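Local coordinates for protein probable transcriptional regulator phnF (Escherichia coli, PDB 2FA1) that is probably a transcriptional regulator encoded in an operon for alkylphosphonate uptake and C-P lyase, here as its C-terminal effector-binding (UTRA) domain, at residues H35-A39 / L40-E44; S147-A151 / D152-F156. All blocks are in the same frame, centred on the assembly; numbering follows the deposited sequence. Where two conformers were deposited one is given.

Contact 1: residues H35-A39 / L40-E44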
loop_
_atom_site.group_PDB
_atom_site.type_symbol
_atom_site.label_atom_id
_atom_site.label_comp_id
_atom_site.label_asym_id
_atom_site.label_seq_id
_atom_site.Cartn_x
_atom_site.Cartn_y
_atom_site.Cartn_z
ATOM N N HIS A 35 4.057 -8.618 19.498
ATOM C CA HIS A 35 4.053 -7.685 18.330
ATOM C C HIS A 35 3.574 -6.304 18.735
ATOM O O HIS A 35 4.138 -5.286 18.272
ATOM C CB HIS A 35 3.401 -8.262 16.981
ATOM C CG HIS A 35 1.940 -7.922 16.694
ATOM N ND1 HIS A 35 1.523 -7.353 15.496
ATOM C CD2 HIS A 35 0.797 -8.221 17.367
ATOM C CE1 HIS A 35 0.203 -7.224 15.497
ATOM N NE2 HIS A 35 -0.262 -7.737 16.627
ATOM N N VAL A 36 2.528 -6.277 19.551
ATOM C CA VAL A 36 1.976 -4.989 19.980
ATOM C C VAL A 36 2.990 -4.224 20.882
ATOM O O VAL A 36 3.229 -2.997 20.711
ATOM C CB VAL A 36 0.612 -5.138 20.708
ATOM C CG1 VAL A 36 0.178 -3.787 21.379
ATOM C CG2 VAL A 36 -0.461 -5.610 19.747
ATOM N N ALA A 37 3.512 -4.922 21.855
ATOM C CA ALA A 37 4.575 -4.344 22.734
ATOM C C ALA A 37 5.813 -3.845 21.946
ATOM O O ALA A 37 6.323 -2.713 22.172
ATOM C CB ALA A 37 4.953 -5.350 23.796
ATOM N N ASP A 38 6.297 -4.634 20.969
ATOM C CA ASP A 38 7.373 -4.127 20.093
ATOM C C ASP A 38 7.030 -2.914 19.340
ATOM O O ASP A 38 7.807 -2.025 19.231
ATOM C CB ASP A 38 7.796 -5.156 19.034
ATOM C CG ASP A 38 8.856 -6.160 19.549
ATOM O OD1 ASP A 38 9.597 -5.820 20.525
ATOM O OD2 ASP A 38 8.893 -7.289 19.001
ATOM N N ALA A 39 5.818 -2.846 18.776
ATOM C CA ALA A 39 5.457 -1.697 18.043
ATOM C C ALA A 39 5.407 -0.404 18.908
ATOM O O ALA A 39 5.746 0.671 18.425
ATOM C CB ALA A 39 4.069 -1.983 17.420
ATOM N N LEU A 40 4.846 -0.554 20.117
ATOM C CA LEU A 40 4.574 0.572 21.048
ATOM C C LEU A 40 5.823 0.866 21.860
ATOM O O LEU A 40 5.839 1.844 22.603
ATOM C CB LEU A 40 3.467 0.177 22.032
ATOM C CG LEU A 40 2.097 0.322 21.289
ATOM C CD1 LEU A 40 1.023 -0.220 22.227
ATOM C CD2 LEU A 40 1.822 1.651 20.800
ATOM N N GLY A 41 6.834 0.021 21.698
ATOM C CA GLY A 41 8.090 0.162 22.489
ATOM C C GLY A 41 7.883 0.050 23.991
ATOM O O GLY A 41 8.514 0.849 24.750
ATOM N N ILE A 42 7.081 -0.936 24.420
ATOM C CA ILE A 42 6.766 -1.277 25.804
ATOM C C ILE A 42 7.092 -2.727 26.100
ATOM O O ILE A 42 7.489 -3.476 25.218
ATOM C CB ILE A 42 5.271 -0.945 26.197
ATOM C CG1 ILE A 42 4.279 -1.768 25.286
ATOM C CG2 ILE A 42 5.015 0.573 26.018
ATOM C CD1 ILE A 42 2.866 -1.884 25.833
ATOM N N THR A 43 6.900 -3.160 27.344
ATOM C CA THR A 43 7.217 -4.518 27.719
ATOM C C THR A 43 6.057 -5.419 27.391
ATOM O O THR A 43 4.908 -5.081 27.709
ATOM C CB THR A 43 7.553 -4.601 29.252
ATOM O OG1 THR A 43 8.575 -3.649 29.551
ATOM C CG2 THR A 43 8.055 -5.981 29.618
ATOM N N GLU A 44 6.350 -6.565 26.759
ATOM C CA GLU A 44 5.306 -7.568 26.541
ATOM C C GLU A 44 4.563 -7.871 27.823
ATOM O O GLU A 44 5.200 -8.056 28.870
ATOM C CB GLU A 44 5.906 -8.858 25.978
ATOM C CG GLU A 44 4.901 -9.978 25.928
ATOM C CD GLU A 44 5.346 -11.088 25.007
ATOM O OE1 GLU A 44 6.445 -10.937 24.424
ATOM O OE2 GLU A 44 4.597 -12.096 24.883
HETATM O O HOH W 1 8.875 -5.501 23.772
#
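L40 closes the last regular turn of helix 34-40 against V36: its backbone N donates to V36 O at 3.0 Å, and the two side chains run side by side in the same direction, L40 CD1 lying 3.8 Å from V36 CG1. V36 CG1 stands anti to the backbone N (chi1 170°), which carries this methyl along the helix to L40. G41 then leaves helical geometry with positive phi and is the C-prime residue of a Schellman motif. G41 N makes a weak hydrogen bond to D38 O at 3.3 Å, while I42 N reaches back to A37 O at 3.0 Å. The reversal lays I42 CG1 over A37, 3.6 Å from A37 CA. A water bridges the turn, donating to I42 O at 2.8 Å and weakly to D38 OD1. Past T43 the chain folds back alongside the helix, so that E44 N comes to 3.5 Å from A37 CB and the A37 methyl lies against the backbone at I42 O and E44 N. The capped end rests on the domain's antiparallel sheet, with V36, A39 and L40 on Y144 of strand 143-150 and both L40 and I42 on V48 of strand 47-57, while D38 packs on N4 of the second subunit.

Contact 2: residues S147-A151 / D152-F156; sequences SLTRA and DMIEF
R150 and D152, two residues apart at the turn between strands 143-150 and 154-159, join side-on in a bidentate salt bridge. NE of R150 donates to D152 OD1 at 3.0 Å, and R150 NH2 to D152 OD2 at 2.7 Å, the latter nearly straight. Both oxygens are met on their syn sides, and the guanidinium and carboxylate planes lie only 17° apart, so the pair of bonds fixes the rotation of both groups. The arginine chain bends at chi3 to present this edge. D152 is exposed, making this the solvent side of the turn.

Next to the ion pair the backbone closes a type I beta turn, R150-M153. R150 O accepts from two amides: I154 N, 3.1 Å from R150 O, lies nearly in line with the carbonyl, but its N-H points off the line (138°), whereas M153 N comes from well above the carbonyl plane. On the buried side the side chains meet more loosely, largely through carbon. In the conformer of T149 given here, its CG2 tentatively meets I154 CD1 at 4.0 Å, the side chains crossing at about a right angle, and F156 reaches in from the opposite direction to place CE2 3.7 Å from T149 OG1.

The strand axes, 126° apart in direction, diverge after the turn, and each strand serves a different sheet. R150 is backbone-bonded to L62 of strand 60-69 and T149 to L127 of strand 125-135, within the large antiparallel sheet. I154 packs on F9 and Q11 of strand 9-12, the parallel partner of 154-159. E155 forms salt bridges to R104 and R130 of the second subunit, and F156 pairs in an antiparallel ladder with a strand of that subunit, carrying the sheet across the interface.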
loop_
_atom_site.group_PDB
_atom_site.type_symbol
_atom_site.label_atom_id
_atom_site.label_comp_id
_atom_site.label_asym_id
_atom_site.label_seq_id
_atom_site.Cartn_x
_atom_site.Cartn_y
_atom_site.Cartn_z
ATOM N N SER A 147 -4.869 -2.772 10.191
ATOM C CA SER A 147 -6.102 -2.764 9.396
ATOM C C SER A 147 -6.087 -4.009 8.532
ATOM O O SER A 147 -5.062 -4.325 7.899
ATOM C CB SER A 147 -6.003 -1.549 8.447
ATOM O OG SER A 147 -7.170 -1.408 7.719
ATOM N N LEU A 148 -7.226 -4.685 8.411
ATOM C CA LEU A 148 -7.336 -5.835 7.482
ATOM C C LEU A 148 -8.570 -5.526 6.639
ATOM O O LEU A 148 -9.642 -5.244 7.176
ATOM C CB LEU A 148 -7.597 -7.165 8.240
ATOM C CG LEU A 148 -6.491 -7.564 9.207
ATOM C CD1 LEU A 148 -7.072 -8.778 9.868
ATOM C CD2 LEU A 148 -5.344 -7.876 8.366
ATOM N N THR A 149 -8.346 -5.387 5.318
ATOM C CA THR A 149 -9.381 -4.987 4.388
ATOM C C THR A 149 -9.531 -5.957 3.257
ATOM O O THR A 149 -8.582 -6.350 2.627
ATOM C CB THR A 149 -9.081 -3.676 3.662
ATOM O OG1 THR A 149 -7.735 -3.708 3.106
ATOM C CG2 THR A 149 -9.210 -2.449 4.525
ATOM N N ARG A 150 -10.775 -6.278 2.939
ATOM C CA ARG A 150 -11.017 -7.224 1.850
ATOM C C ARG A 150 -10.473 -6.605 0.554
ATOM O O ARG A 150 -10.878 -5.516 0.103
ATOM C CB ARG A 150 -12.582 -7.355 1.688
ATOM C CG ARG A 150 -13.184 -8.362 2.718
ATOM C CD ARG A 150 -14.712 -8.492 2.373
ATOM N NE ARG A 150 -14.932 -9.084 1.030
ATOM C CZ ARG A 150 -16.067 -9.714 0.687
ATOM N NH1 ARG A 150 -17.032 -9.985 1.576
ATOM N NH2 ARG A 150 -16.192 -10.251 -0.551
ATOM N N ALA A 151 -9.497 -7.292 -0.034
ATOM C CA ALA A 151 -8.882 -6.723 -1.197
ATOM C C ALA A 151 -9.775 -6.777 -2.426
ATOM O O ALA A 151 -9.506 -6.055 -3.404
ATOM C CB ALA A 151 -7.576 -7.445 -1.458
ATOM N N ASP A 152 -10.840 -7.606 -2.384
ATOM C CA ASP A 152 -11.789 -7.536 -3.475
ATOM C C ASP A 152 -12.720 -6.315 -3.464
ATOM O O ASP A 152 -13.486 -6.146 -4.443
ATOM C CB ASP A 152 -12.559 -8.859 -3.632
ATOM C CG ASP A 152 -13.433 -9.198 -2.444
ATOM O OD1 ASP A 152 -13.233 -8.598 -1.390
ATOM O OD2 ASP A 152 -14.301 -10.118 -2.519
ATOM N N MET A 153 -12.647 -5.457 -2.443
ATOM C CA MET A 153 -13.591 -4.363 -2.252
ATOM C C MET A 153 -12.941 -2.990 -1.987
ATOM O O MET A 153 -13.545 -1.909 -2.110
ATOM C CB MET A 153 -14.549 -4.736 -1.109
ATOM C CG MET A 153 -15.396 -5.951 -1.403
ATOM S SD MET A 153 -16.700 -5.555 -2.594
ATOM C CE MET A 153 -17.251 -4.104 -1.788
ATOM N N ILE A 154 -11.684 -3.004 -1.599
ATOM C CA ILE A 154 -11.026 -1.697 -1.310
ATOM C C ILE A 154 -9.629 -1.617 -1.891
ATOM O O ILE A 154 -8.886 -2.611 -1.758
ATOM C CB ILE A 154 -10.971 -1.440 0.216
ATOM C CG1 ILE A 154 -12.332 -1.049 0.832
ATOM C CG2 ILE A 154 -10.018 -0.251 0.532
ATOM C CD1 ILE A 154 -12.361 -1.194 2.382
ATOM N N GLU A 155 -9.319 -0.475 -2.564
ATOM C CA GLU A 155 -7.969 -0.125 -3.028
ATOM C C GLU A 155 -7.531 1.143 -2.276
ATOM O O GLU A 155 -8.369 1.986 -1.891
ATOM C CB GLU A 155 -8.025 0.054 -4.568
ATOM C CG GLU A 155 -6.843 0.832 -5.186
ATOM C CD GLU A 155 -6.864 0.788 -6.711
ATOM O OE1 GLU A 155 -7.847 1.318 -7.276
ATOM O OE2 GLU A 155 -5.910 0.261 -7.371
ATOM N N PHE A 156 -6.244 1.264 -1.998
ATOM C CA PHE A 156 -5.737 2.433 -1.278
ATOM C C PHE A 156 -5.179 3.417 -2.242
ATOM O O PHE A 156 -4.572 3.032 -3.226
ATOM C CB PHE A 156 -4.652 2.057 -0.282
ATOM C CG PHE A 156 -5.196 1.338 0.957
ATOM C CD1 PHE A 156 -5.718 2.081 1.994
ATOM C CD2 PHE A 156 -5.115 -0.061 1.066
ATOM C CE1 PHE A 156 -6.287 1.401 3.144
ATOM C CE2 PHE A 156 -5.646 -0.739 2.177
ATOM C CZ PHE A 156 -6.200 -0.003 3.219
HETATM O O HOH W 2 -7.336 -4.411 -3.480
#

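Contacts 1 and 2 lie on opposite sides of the chain's centre, their own centres 26 Å apart and their nearest atoms about 9 Å apart, so they do not touch. Strand 143-150 connects them: Y144 near its beginning receives the helix end of contact 1, and its last residues enter the turn of contact 2. One contact thus ends a helix lying on the antiparallel sheet, whereas the other leads the chain out of that sheet into strand 154-159. Both also reach the second subunit, contact 1 through D38 and contact 2 through A151, E155 and F156.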